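Thymidylate synthase ThyX (PDB 4P5A) probably catalyses the FAD-dependent reductive methylation of dUMP to dTMP, with methylenetetrahydrofolate as methyl donor and NADPH as reductant, and works as a homotetramer. Local coordinates at residues B[68-73]-B[181-186]; B[99-104]-B[150-155]. All blocks are in the same frame, centred on the assembly; numbering follows the deposited sequence. Where two conformers were deposited one is given.

Contact 1: B[68-73]-B[181-186]; sequences NSMTFL and CNARAL. With FAD (flavin-adenine dinucleotide), chain L.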
ATOM      1  N   ASN B  68     -13.181   0.449   8.929  1.00  9.82           N
ATOM      2  CA  ASN B  68     -14.458  -0.086   8.515  1.00  8.91           C
ATOM      3  C   ASN B  68     -14.282  -0.865   7.269  1.00 10.13           C
ATOM      4  O   ASN B  68     -13.164  -0.823   6.718  1.00  9.87           O
ATOM      5  CB  ASN B  68     -15.502   1.046   8.282  1.00  8.85           C
ATOM      6  CG  ASN B  68     -14.945   2.200   7.439  1.00 10.01           C
ATOM      7  OD1 ASN B  68     -14.683   3.379   7.917  1.00 14.38           O
ATOM      8  ND2 ASN B  68     -14.753   1.909   6.269  1.00  7.57           N
ATOM      9  N   SER B  69     -15.333  -1.449   6.732  1.00 10.41           N
ATOM     10  CA  SER B  69     -15.172  -2.191   5.477  0.50 10.22           C
ATOM     11  C   SER B  69     -16.495  -2.236   4.722  1.00 11.17           C
ATOM     12  O   SER B  69     -17.589  -2.287   5.369  1.00 10.23           O
ATOM     13  CB  SER B  69     -14.716  -3.586   5.816  0.50 12.98           C
ATOM     14  OG  SER B  69     -14.546  -4.352   4.657  0.50 12.99           O
ATOM     15  N   MET B  70     -16.401  -2.252   3.415  1.00  8.99           N
ATOM     16  CA  MET B  70     -17.595  -2.460   2.595  1.00  7.68           C
ATOM     17  C   MET B  70     -17.230  -3.409   1.481  1.00 10.86           C
ATOM     18  O   MET B  70     -16.153  -3.214   0.874  1.00 10.36           O
ATOM     19  CB  MET B  70     -18.013  -1.126   1.953  1.00 10.61           C
ATOM     20  CG  MET B  70     -18.775  -0.218   3.008  1.00 10.80           C
ATOM     21  SD  MET B  70     -18.846   1.499   2.318  1.00 13.82           S
ATOM     22  CE  MET B  70     -17.115   2.177   2.623  1.00 11.28           C
ATOM     23  N   THR B  71     -18.094  -4.348   1.153  1.00  8.39           N
ATOM     24  CA  THR B  71     -17.701  -5.263   0.010  1.00  7.82           C
ATOM     25  C   THR B  71     -18.792  -5.168  -1.027  1.00  9.73           C
ATOM     26  O   THR B  71     -19.973  -5.346  -0.706  1.00 10.57           O
ATOM     27  CB  THR B  71     -17.644  -6.701   0.488  1.00  9.30           C
ATOM     28  OG1 THR B  71     -16.543  -6.871   1.469  1.00 11.92           O
ATOM     29  CG2 THR B  71     -17.472  -7.737  -0.668  1.00 12.73           C
ATOM     30  N   PHE B  72     -18.408  -4.919  -2.258  1.00  7.79           N
ATOM     31  CA  PHE B  72     -19.362  -4.783  -3.370  1.00  8.87           C
ATOM     32  C   PHE B  72     -19.214  -5.934  -4.344  1.00 10.16           C
ATOM     33  O   PHE B  72     -18.082  -6.331  -4.674  1.00 12.49           O
ATOM     34  CB  PHE B  72     -19.085  -3.496  -4.152  1.00  9.07           C
ATOM     35  CG  PHE B  72     -19.335  -2.255  -3.343  1.00  9.25           C
ATOM     36  CD1 PHE B  72     -20.673  -1.834  -3.131  1.00  8.27           C
ATOM     37  CD2 PHE B  72     -18.282  -1.567  -2.772  1.00 10.39           C
ATOM     38  CE1 PHE B  72     -20.942  -0.652  -2.399  1.00 13.61           C
ATOM     39  CE2 PHE B  72     -18.535  -0.396  -2.020  1.00 13.64           C
ATOM     40  CZ  PHE B  72     -19.860   0.027  -1.831  1.00 11.74           C
ATOM     41  N   LEU B  73     -20.322  -6.345  -4.920  1.00  9.62           N
ATOM     42  CA  LEU B  73     -20.312  -7.229  -6.091  1.00  8.39           C
ATOM     43  C   LEU B  73     -20.561  -6.344  -7.287  1.00 10.25           C
ATOM     44  O   LEU B  73     -21.613  -5.639  -7.385  1.00 12.62           O
ATOM     45  CB  LEU B  73     -21.506  -8.258  -6.009  1.00 10.44           C
ATOM     46  CG  LEU B  73     -21.700  -9.263  -7.206  1.00 13.82           C
ATOM     47  CD1 LEU B  73     -20.464 -10.134  -7.429  1.00 16.97           C
ATOM     48  CD2 LEU B  73     -22.883 -10.222  -6.758  1.00 21.37           C
ATOM     49  N   CYS B 181     -13.468  -2.111   0.208  1.00  7.68           N
ATOM     50  CA  CYS B 181     -12.751  -0.823   0.466  1.00  9.13           C
ATOM     51  C   CYS B 181     -13.150  -0.422   1.865  1.00 11.34           C
ATOM     52  O   CYS B 181     -14.147  -0.937   2.399  1.00 12.92           O
ATOM     53  CB  CYS B 181     -13.212   0.347  -0.516  1.00  9.67           C
ATOM     54  SG  CYS B 181     -14.941   0.532  -0.552  1.00 17.04           S
ATOM     55  N   ASN B 182     -12.310   0.384   2.477  1.00  8.61           N
ATOM     56  CA  ASN B 182     -12.769   1.158   3.637  1.00  7.04           C
ATOM     57  C   ASN B 182     -13.276   2.530   3.123  1.00  6.36           C
ATOM     58  O   ASN B 182     -13.100   2.877   1.928  1.00  8.02           O
ATOM     59  CB  ASN B 182     -11.701   1.279   4.718  1.00  7.38           C
ATOM     60  CG  ASN B 182     -10.435   1.985   4.215  1.00 10.10           C
ATOM     61  OD1 ASN B 182     -10.531   3.089   3.652  1.00  8.68           O
ATOM     62  ND2 ASN B 182      -9.222   1.339   4.377  1.00  9.00           N
ATOM     63  N   ALA B 183     -13.891   3.314   4.028  1.00  6.59           N
ATOM     64  CA  ALA B 183     -14.527   4.538   3.533  1.00  8.76           C
ATOM     65  C   ALA B 183     -13.497   5.566   3.025  1.00  7.21           C
ATOM     66  O   ALA B 183     -13.801   6.362   2.121  1.00  6.23           O
ATOM     67  CB  ALA B 183     -15.308   5.206   4.714  1.00  7.73           C
ATOM     68  N   ARG B 184     -12.257   5.569   3.568  1.00  5.30           N
ATOM     69  CA  ARG B 184     -11.220   6.506   3.086  1.00  7.86           C
ATOM     70  C   ARG B 184     -10.866   6.132   1.642  1.00  7.46           C
ATOM     71  O   ARG B 184     -10.763   7.039   0.763  1.00  7.36           O
ATOM     72  CB  ARG B 184     -10.012   6.450   4.032  1.00  6.35           C
ATOM     73  CG  ARG B 184      -9.130   7.734   3.748  1.00  8.15           C
ATOM     74  CD  ARG B 184      -7.741   7.491   4.385  1.00  9.50           C
ATOM     75  NE  ARG B 184      -7.036   8.790   4.355  1.00  9.24           N
ATOM     76  CZ  ARG B 184      -5.808   8.916   4.924  1.00 11.14           C
ATOM     77  NH1 ARG B 184      -5.210  10.161   4.938  1.00 15.50           N
ATOM     78  NH2 ARG B 184      -5.207   7.850   5.480  1.00 10.65           N
ATOM     79  N   ALA B 185     -10.696   4.857   1.379  1.00  5.46           N
ATOM     80  CA  ALA B 185     -10.355   4.399   0.029  1.00  6.17           C
ATOM     81  C   ALA B 185     -11.538   4.658  -0.898  1.00  7.54           C
ATOM     82  O   ALA B 185     -11.319   4.989  -2.045  1.00  7.89           O
ATOM     83  CB  ALA B 185     -10.043   2.899   0.082  1.00  7.52           C
ATOM     84  N   LEU B 186     -12.763   4.468  -0.441  1.00  6.82           N
ATOM     85  CA  LEU B 186     -13.933   4.763  -1.258  1.00  6.51           C
ATOM     86  C   LEU B 186     -13.953   6.275  -1.565  1.00  5.70           C
ATOM     87  O   LEU B 186     -14.200   6.603  -2.759  1.00  5.44           O
ATOM     88  CB  LEU B 186     -15.260   4.354  -0.528  1.00  6.32           C
ATOM     89  CG  LEU B 186     -16.514   4.618  -1.402  1.00  6.28           C
ATOM     90  CD1 LEU B 186     -16.484   3.868  -2.750  1.00  6.92           C
ATOM     91  CD2 LEU B 186     -17.686   4.158  -0.566  1.00  8.06           C
TER
HETATM   92  PA  FAD L 302       0.247   7.280   3.944  1.00  9.35           P
HETATM   93  O1A FAD L 302       1.442   7.501   3.260  1.00  9.39           O
HETATM   94  O2A FAD L 302       0.227   6.134   4.865  1.00  8.06           O
HETATM   95  O5B FAD L 302      -0.840   6.980   2.792  1.00  9.65           O
HETATM   96  C5B FAD L 302      -0.889   7.805   1.735  1.00  8.16           C
HETATM   97  C4B FAD L 302      -2.362   7.861   1.137  1.00  8.71           C
HETATM   98  O4B FAD L 302      -2.457   6.505   0.620  1.00 11.75           O
HETATM   99  C3B FAD L 302      -3.506   7.993   2.136  1.00  8.53           C
HETATM  100  O3B FAD L 302      -3.698   9.409   2.213  1.00 10.92           O
HETATM  101  C2B FAD L 302      -4.657   7.317   1.434  1.00 11.51           C
HETATM  102  O2B FAD L 302      -5.178   8.127   0.323  1.00 13.36           O
HETATM  103  C1B FAD L 302      -3.890   6.110   0.890  1.00  7.70           C
HETATM  104  N9A FAD L 302      -3.874   4.932   1.798  1.00  8.57           N
HETATM  105  C8A FAD L 302      -2.768   4.246   2.225  1.00 12.19           C
HETATM  106  N7A FAD L 302      -3.211   3.149   2.924  1.00  7.92           N
HETATM  107  C5A FAD L 302      -4.576   3.161   2.953  1.00  8.23           C
HETATM  108  C6A FAD L 302      -5.506   2.320   3.537  1.00 11.09           C
HETATM  109  N6A FAD L 302      -5.163   1.199   4.178  1.00  9.80           N
HETATM  110  N1A FAD L 302      -6.834   2.610   3.357  1.00  9.20           N
HETATM  111  C2A FAD L 302      -7.197   3.676   2.642  1.00  9.08           C
HETATM  112  N3A FAD L 302      -6.286   4.516   2.042  1.00  9.13           N
HETATM  113  C4A FAD L 302      -4.969   4.289   2.217  1.00  8.80           C
HETATM  114  N1  FAD L 302      -2.141   9.629  13.896  1.00  7.03           N
HETATM  115  C2  FAD L 302      -2.654   9.064  14.967  1.00  9.90           C
HETATM  116  O2  FAD L 302      -2.631   7.829  15.108  1.00  9.75           O
HETATM  117  N3  FAD L 302      -3.290   9.836  15.954  1.00  9.36           N
HETATM  118  C4  FAD L 302      -3.423  11.194  15.828  1.00 12.96           C
HETATM  119  O4  FAD L 302      -4.016  11.850  16.724  1.00 11.93           O
HETATM  120  C4X FAD L 302      -2.874  11.829  14.679  1.00 10.88           C
HETATM  121  N5  FAD L 302      -2.990  13.179  14.511  1.00 14.39           N
HETATM  122  C5X FAD L 302      -2.283  13.779  13.458  1.00 15.38           C
HETATM  123  C6  FAD L 302      -2.209  15.216  13.346  1.00 14.90           C
HETATM  124  C7  FAD L 302      -1.448  15.747  12.278  1.00 16.46           C
HETATM  125  C7M FAD L 302      -1.439  17.321  12.203  1.00 20.06           C
HETATM  126  C8  FAD L 302      -0.746  14.966  11.342  1.00 13.62           C
HETATM  127  C8M FAD L 302       0.068  15.467  10.116  1.00 20.04           C
HETATM  128  C9  FAD L 302      -0.821  13.576  11.481  1.00 13.54           C
HETATM  129  C9A FAD L 302      -1.592  13.009  12.493  1.00 10.25           C
HETATM  130  N10 FAD L 302      -1.589  11.588  12.638  1.00  8.78           N
HETATM  131  C10 FAD L 302      -2.214  11.045  13.712  1.00  9.23           C
HETATM  132  C1' FAD L 302      -0.959  10.694  11.634  1.00  9.58           C
HETATM  133  C2' FAD L 302      -2.003  10.550  10.440  1.00  8.69           C
HETATM  134  O2' FAD L 302      -3.242   9.897  10.839  1.00 10.66           O
HETATM  135  C3' FAD L 302      -1.388   9.690   9.341  1.00 11.07           C
HETATM  136  O3' FAD L 302      -0.976   8.443   9.900  1.00 10.98           O
HETATM  137  C4' FAD L 302      -0.151  10.372   8.691  1.00 12.09           C
HETATM  138  O4' FAD L 302      -0.449  11.731   8.461  1.00 12.91           O
HETATM  139  C5' FAD L 302       0.175   9.736   7.356  1.00 10.45           C
HETATM  140  O5' FAD L 302      -0.896  10.162   6.421  1.00  9.73           O
HETATM  141  P   FAD L 302      -1.493   9.105   5.367  1.00  9.41           P
HETATM  142  O1P FAD L 302      -2.126   7.962   6.024  1.00  9.94           O
HETATM  143  O2P FAD L 302      -2.468   9.967   4.586  1.00 12.03           O
HETATM  144  O3P FAD L 302      -0.209   8.696   4.527  1.00  9.08           O

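Contact 2: B[99-104]-B[150-155]; sequences YREVGA and EEYQRL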
ATOM      1  N   TYR B  99      -9.971 -19.946 -15.846  1.00 15.17           N
ATOM      2  CA  TYR B  99     -10.568 -20.990 -15.007  1.00 18.85           C
ATOM      3  C   TYR B  99     -11.914 -21.476 -15.585  1.00 20.28           C
ATOM      4  O   TYR B  99     -12.196 -22.655 -15.567  1.00 18.48           O
ATOM      5  CB  TYR B  99     -10.804 -20.488 -13.599  1.00 20.46           C
ATOM      6  CG  TYR B  99     -11.248 -21.551 -12.620  1.00 26.18           C
ATOM      7  CD1 TYR B  99     -10.310 -22.339 -11.932  1.00 30.62           C
ATOM      8  CD2 TYR B  99     -12.624 -21.762 -12.344  1.00 28.94           C
ATOM      9  CE1 TYR B  99     -10.776 -23.346 -10.964  1.00 35.97           C
ATOM     10  CE2 TYR B  99     -13.050 -22.758 -11.421  1.00 34.40           C
ATOM     11  CZ  TYR B  99     -12.131 -23.529 -10.770  1.00 36.97           C
ATOM     12  OH  TYR B  99     -12.572 -24.495  -9.853  1.00 45.76           O
ATOM     13  N   ARG B 100     -12.701 -20.581 -16.139  1.00 18.22           N
ATOM     14  CA  ARG B 100     -14.050 -20.973 -16.515  1.00 19.17           C
ATOM     15  C   ARG B 100     -14.380 -20.343 -17.861  1.00 20.32           C
ATOM     16  O   ARG B 100     -13.904 -19.238 -18.155  1.00 20.10           O
ATOM     17  CB  ARG B 100     -15.042 -20.460 -15.483  1.00 21.12           C
ATOM     18  CG  ARG B 100     -16.498 -21.069 -15.716  1.00 33.18           C
ATOM     19  CD  ARG B 100     -17.397 -21.069 -14.454  1.00 48.27           C
ATOM     20  NE  ARG B 100     -18.043 -19.761 -14.230  1.00 59.92           N
ATOM     21  CZ  ARG B 100     -19.287 -19.419 -14.621  1.00 65.06           C
ATOM     22  NH1 ARG B 100     -20.072 -20.294 -15.261  1.00 66.97           N
ATOM     23  NH2 ARG B 100     -19.759 -18.189 -14.367  1.00 65.24           N
ATOM     24  N   GLU B 101     -15.207 -21.048 -18.665  1.00 18.65           N
ATOM     25  CA  GLU B 101     -15.651 -20.481 -19.946  1.00 20.15           C
ATOM     26  C   GLU B 101     -16.435 -19.201 -19.731  1.00 18.85           C
ATOM     27  O   GLU B 101     -17.197 -19.063 -18.770  1.00 19.44           O
ATOM     28  CB  GLU B 101     -16.542 -21.497 -20.626  1.00 21.30           C
ATOM     29  CG  GLU B 101     -17.164 -21.048 -21.913  1.00 25.19           C
ATOM     30  CD  GLU B 101     -17.886 -22.238 -22.653  1.00 32.25           C
ATOM     31  OE1 GLU B 101     -18.761 -21.925 -23.519  1.00 33.90           O
ATOM     32  OE2 GLU B 101     -17.528 -23.447 -22.384  1.00 31.03           O
ATOM     33  N   VAL B 102     -16.240 -18.242 -20.649  1.00 16.80           N
ATOM     34  CA  VAL B 102     -16.807 -16.943 -20.471  1.00 17.11           C
ATOM     35  C   VAL B 102     -18.206 -16.991 -21.096  1.00 20.95           C
ATOM     36  O   VAL B 102     -18.394 -17.609 -22.188  1.00 20.54           O
ATOM     37  CB  VAL B 102     -15.943 -15.886 -21.264  1.00 17.49           C
ATOM     38  CG1 VAL B 102     -16.606 -14.429 -21.212  1.00 17.01           C
ATOM     39  CG2 VAL B 102     -14.456 -15.886 -20.690  1.00 16.08           C
ATOM     40  N   GLY B 103     -19.136 -16.304 -20.446  1.00 21.11           N
ATOM     41  CA  GLY B 103     -20.523 -16.132 -20.948  1.00 23.59           C
ATOM     42  C   GLY B 103     -20.602 -15.160 -22.094  1.00 24.15           C
ATOM     43  O   GLY B 103     -19.699 -14.304 -22.310  1.00 25.39           O
ATOM     44  N   ALA B 104     -21.724 -15.198 -22.803  1.00 24.76           N
ATOM     45  CA  ALA B 104     -21.783 -14.406 -24.011  1.00 24.75           C
ATOM     46  C   ALA B 104     -22.484 -13.084 -23.748  1.00 23.76           C
ATOM     47  O   ALA B 104     -23.395 -12.727 -24.445  1.00 24.00           O
ATOM     48  CB  ALA B 104     -22.510 -15.191 -25.152  1.00 28.07           C
ATOM     49  N   GLU B 150     -18.149 -16.366 -31.873  1.00 16.78           N
ATOM     50  CA  GLU B 150     -18.232 -17.594 -32.700  1.00 17.70           C
ATOM     51  C   GLU B 150     -16.835 -18.263 -32.771  1.00 18.67           C
ATOM     52  O   GLU B 150     -16.702 -19.527 -32.689  1.00 18.14           O
ATOM     53  CB  GLU B 150     -18.782 -17.199 -34.087  1.00 19.82           C
ATOM     54  CG  GLU B 150     -18.524 -18.228 -35.181  1.00 30.63           C
ATOM     55  CD  GLU B 150     -18.843 -17.626 -36.562  1.00 41.16           C
ATOM     56  OE1 GLU B 150     -19.659 -16.662 -36.619  1.00 42.82           O
ATOM     57  OE2 GLU B 150     -18.231 -18.087 -37.559  1.00 42.52           O
ATOM     58  N   GLU B 151     -15.790 -17.426 -32.863  1.00 16.97           N
ATOM     59  CA  GLU B 151     -14.434 -17.944 -32.891  1.00 17.89           C
ATOM     60  C   GLU B 151     -13.985 -18.479 -31.527  1.00 17.35           C
ATOM     61  O   GLU B 151     -13.258 -19.467 -31.480  1.00 18.21           O
ATOM     62  CB  GLU B 151     -13.397 -16.922 -33.423  1.00 18.38           C
ATOM     63  CG  GLU B 151     -13.610 -16.441 -34.893  1.00 19.20           C
ATOM     64  CD  GLU B 151     -13.630 -17.628 -35.907  1.00 24.29           C
ATOM     65  OE1 GLU B 151     -13.017 -18.699 -35.664  1.00 24.46           O
ATOM     66  OE2 GLU B 151     -14.389 -17.467 -36.901  1.00 29.15           O
ATOM     67  N   TYR B 152     -14.401 -17.819 -30.436  1.00 15.80           N
ATOM     68  CA  TYR B 152     -14.096 -18.329 -29.096  1.00 15.25           C
ATOM     69  C   TYR B 152     -14.697 -19.726 -28.970  1.00 17.24           C
ATOM     70  O   TYR B 152     -14.016 -20.668 -28.553  1.00 18.69           O
ATOM     71  CB  TYR B 152     -14.727 -17.394 -28.067  1.00 15.70           C
ATOM     72  CG  TYR B 152     -14.631 -17.823 -26.650  1.00 13.27           C
ATOM     73  CD1 TYR B 152     -15.774 -18.064 -25.865  1.00 18.63           C
ATOM     74  CD2 TYR B 152     -13.359 -17.922 -26.039  1.00 14.62           C
ATOM     75  CE1 TYR B 152     -15.682 -18.429 -24.504  1.00 14.76           C
ATOM     76  CE2 TYR B 152     -13.256 -18.289 -24.647  1.00 14.78           C
ATOM     77  CZ  TYR B 152     -14.423 -18.517 -23.912  1.00 15.63           C
ATOM     78  OH  TYR B 152     -14.351 -18.900 -22.599  1.00 17.23           O
ATOM     79  N   GLN B 153     -15.967 -19.857 -29.344  1.00 17.29           N
ATOM     80  CA  GLN B 153     -16.590 -21.200 -29.193  1.00 19.60           C
ATOM     81  C   GLN B 153     -15.954 -22.231 -30.117  1.00 20.12           C
ATOM     82  O   GLN B 153     -15.843 -23.398 -29.747  1.00 20.75           O
ATOM     83  CB  GLN B 153     -18.082 -21.078 -29.521  1.00 18.82           C
ATOM     84  CG  GLN B 153     -18.907 -20.415 -28.448  1.00 24.65           C
ATOM     85  CD  GLN B 153     -18.818 -21.135 -27.116  1.00 31.71           C
ATOM     86  OE1 GLN B 153     -19.063 -22.307 -27.056  1.00 33.37           O
ATOM     87  NE2 GLN B 153     -18.461 -20.402 -26.024  1.00 36.52           N
ATOM     88  N   ARG B 154     -15.587 -21.810 -31.325  1.00 20.68           N
ATOM     89  CA  ARG B 154     -14.913 -22.751 -32.255  1.00 21.37           C
ATOM     90  C   ARG B 154     -13.603 -23.256 -31.684  1.00 22.07           C
ATOM     91  O   ARG B 154     -13.274 -24.476 -31.760  1.00 23.07           O
ATOM     92  CB  ARG B 154     -14.563 -22.071 -33.588  1.00 23.13           C
ATOM     93  CG  ARG B 154     -14.316 -23.111 -34.724  1.00 24.88           C
ATOM     94  CD  ARG B 154     -13.769 -22.511 -36.019  1.00 23.73           C
ATOM     95  NE  ARG B 154     -14.447 -21.301 -36.474  1.00 29.55           N
ATOM     96  CZ  ARG B 154     -15.680 -21.197 -36.997  1.00 31.43           C
ATOM     97  NH1 ARG B 154     -16.516 -22.241 -37.209  1.00 28.31           N
ATOM     98  NH2 ARG B 154     -16.092 -19.998 -37.325  1.00 31.47           N
ATOM     99  N   LEU B 155     -12.824 -22.343 -31.096  1.00 19.66           N
ATOM    100  CA  LEU B 155     -11.587 -22.738 -30.424  1.00 19.58           C
ATOM    101  C   LEU B 155     -11.848 -23.685 -29.280  1.00 18.73           C
ATOM    102  O   LEU B 155     -11.160 -24.719 -29.206  1.00 19.82           O
ATOM    103  CB  LEU B 155     -10.763 -21.539 -29.947  1.00 18.16           C
ATOM    104  CG  LEU B 155     -10.195 -20.747 -31.134  1.00 20.03           C
ATOM    105  CD1 LEU B 155      -9.757 -19.302 -30.587  1.00 20.41           C
ATOM    106  CD2 LEU B 155      -9.054 -21.527 -31.937  1.00 19.82           C
TER

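Contact 1: B[68-73]-B[181-186]
Met70 and Cys181 form an antiparallel hydrogen-bonded pair that closes the strand ladder just before 181-186 turns into a helix. Met70 N gives to Cys181 O at 2.8 Å, nearly along the C=O axis, and Cys181 N returns a bond to Met70 O at 3.0 Å. Beside the pair, Ser69 CA makes a CA-H...O contact with the same Cys181 O, which thus meets two donors of differing strength. Both side chains of the pair lie on one face of the sheet. The Met70 chain bends at its last torsion (chi3 -78°), bringing CE against the first helical turn, 3.6 Å from Ala183 CA, where the methyl also touches Leu186 CD2; the Met70 and Leu186 chains cross at about a right angle. Cys181 SG, held between its own backbone N and carbonyl carbon (chi1 51°), reaches the edge of the Phe72 ring, 4.0 Å from CE2 and in the ring plane, a sulfur-aromatic contact. Trp220 of helix 207-223 covers Met70, Ala183 and Leu186 on this side.

Asn182 then serves two partners with one amide. Its OD1 accepts from Ala185 N at 2.9 Å, in the carbonyl plane, and so caps the helix; with the amide fixed this way, ND2 points almost straight (178°) at N1A of the FAD adenine, 2.9 Å off. Arg184, extended from CG to NE, continues to the pyrophosphate, where NH1 bonds O2P at 2.8 Å and NH2 bonds O1P. Glu66 forms a salt bridge with Arg184 NH2, and Arg88 and His188 of a neighbouring subunit also bind this FAD. A strand end running into an N-capped helix start thus supplies this subunit's share of the adenine and pyrophosphate end of the ThyX flavin site, which is shared between subunits.

Contact 2: B[99-104]-B[150-155]
Residues 99-104 run as an irregular chain past one turn of helix 131-157, the backbones standing well apart, with the CA atoms of Val102 and Tyr152 9.1 Å from each other, so side chains bridge the gap. Tyr152 does most of this. With CG anti to its backbone N (chi1 174°), its ring projects from the helix and sets the hydroxyl against the peptide between Glu101 and Val102. Val102 N donates to Tyr152 OH at 2.8 Å in a fairly straight bond (164°), and Glu101 CA lies 3.4 Å from the same oxygen. The Val102 and Tyr152 side chains cross at about a right angle, Val102 CB 4.0 Å from Tyr152 CZ, while Glu101 CG passes the phenol end obliquely.

This loop comes just after the RHRX7S signature of ThyX (Arg86-His87-Arg88 through to Ser96) and follows Glu94 to Arg98, which line the 5-bromo-UMP pocket and probably bind dUMP; Val102 also rests on Ala97, and Tyr152 packs beside Ala165 and Val168, next to Arg166 of the nucleotide pocket. An alanine in place of Tyr152 would remove the hydroxyl that accepts from Val102 N and the ring beside Val102, and would probably loosen the hold of 99-104 on the helix.

Glu101 stretches out beyond CG to the next residue of the helix, whose side chain bends at chi2 (-58°) to meet it. There Gln153 NE2 donates to Glu101 OE1 at 2.9 Å, the oxygen lying close to the amide plane although the donor stands above the carboxylate plane. Farther round the helix, Arg154 grips Glu151 side-on through NE and NH2, one bond to each carboxylate oxygen, and NH2 also makes a salt bridge with Glu150, its hydrogen bond weak. Glu151 OE1 has a second partner in Ser140 of a neighbouring subunit.

In the fold
From the N terminus, the chain lays down strand 13-20 and enters strand 69-77, where residues 68-73 await their distant partner. It then passes strand 91-94 and the loop at 99-104 before climbing helix 131-157; contact 2 closes here, 46 residues after that loop. Strand 174-181 returns to the antiparallel sheet between 69-77 and 91-94, and contact 1 closes at its end, where helix 183-193 begins. The smaller loop thus lies wholly within the larger one, without crossing. Contact 1, which is buried, joins strand 69-77 to the end of strand 174-181 and the start of flavin-binding helix 183-193; contact 2 ties a surface loop to the long helix. Their centres are 33 Å apart, and they do not touch.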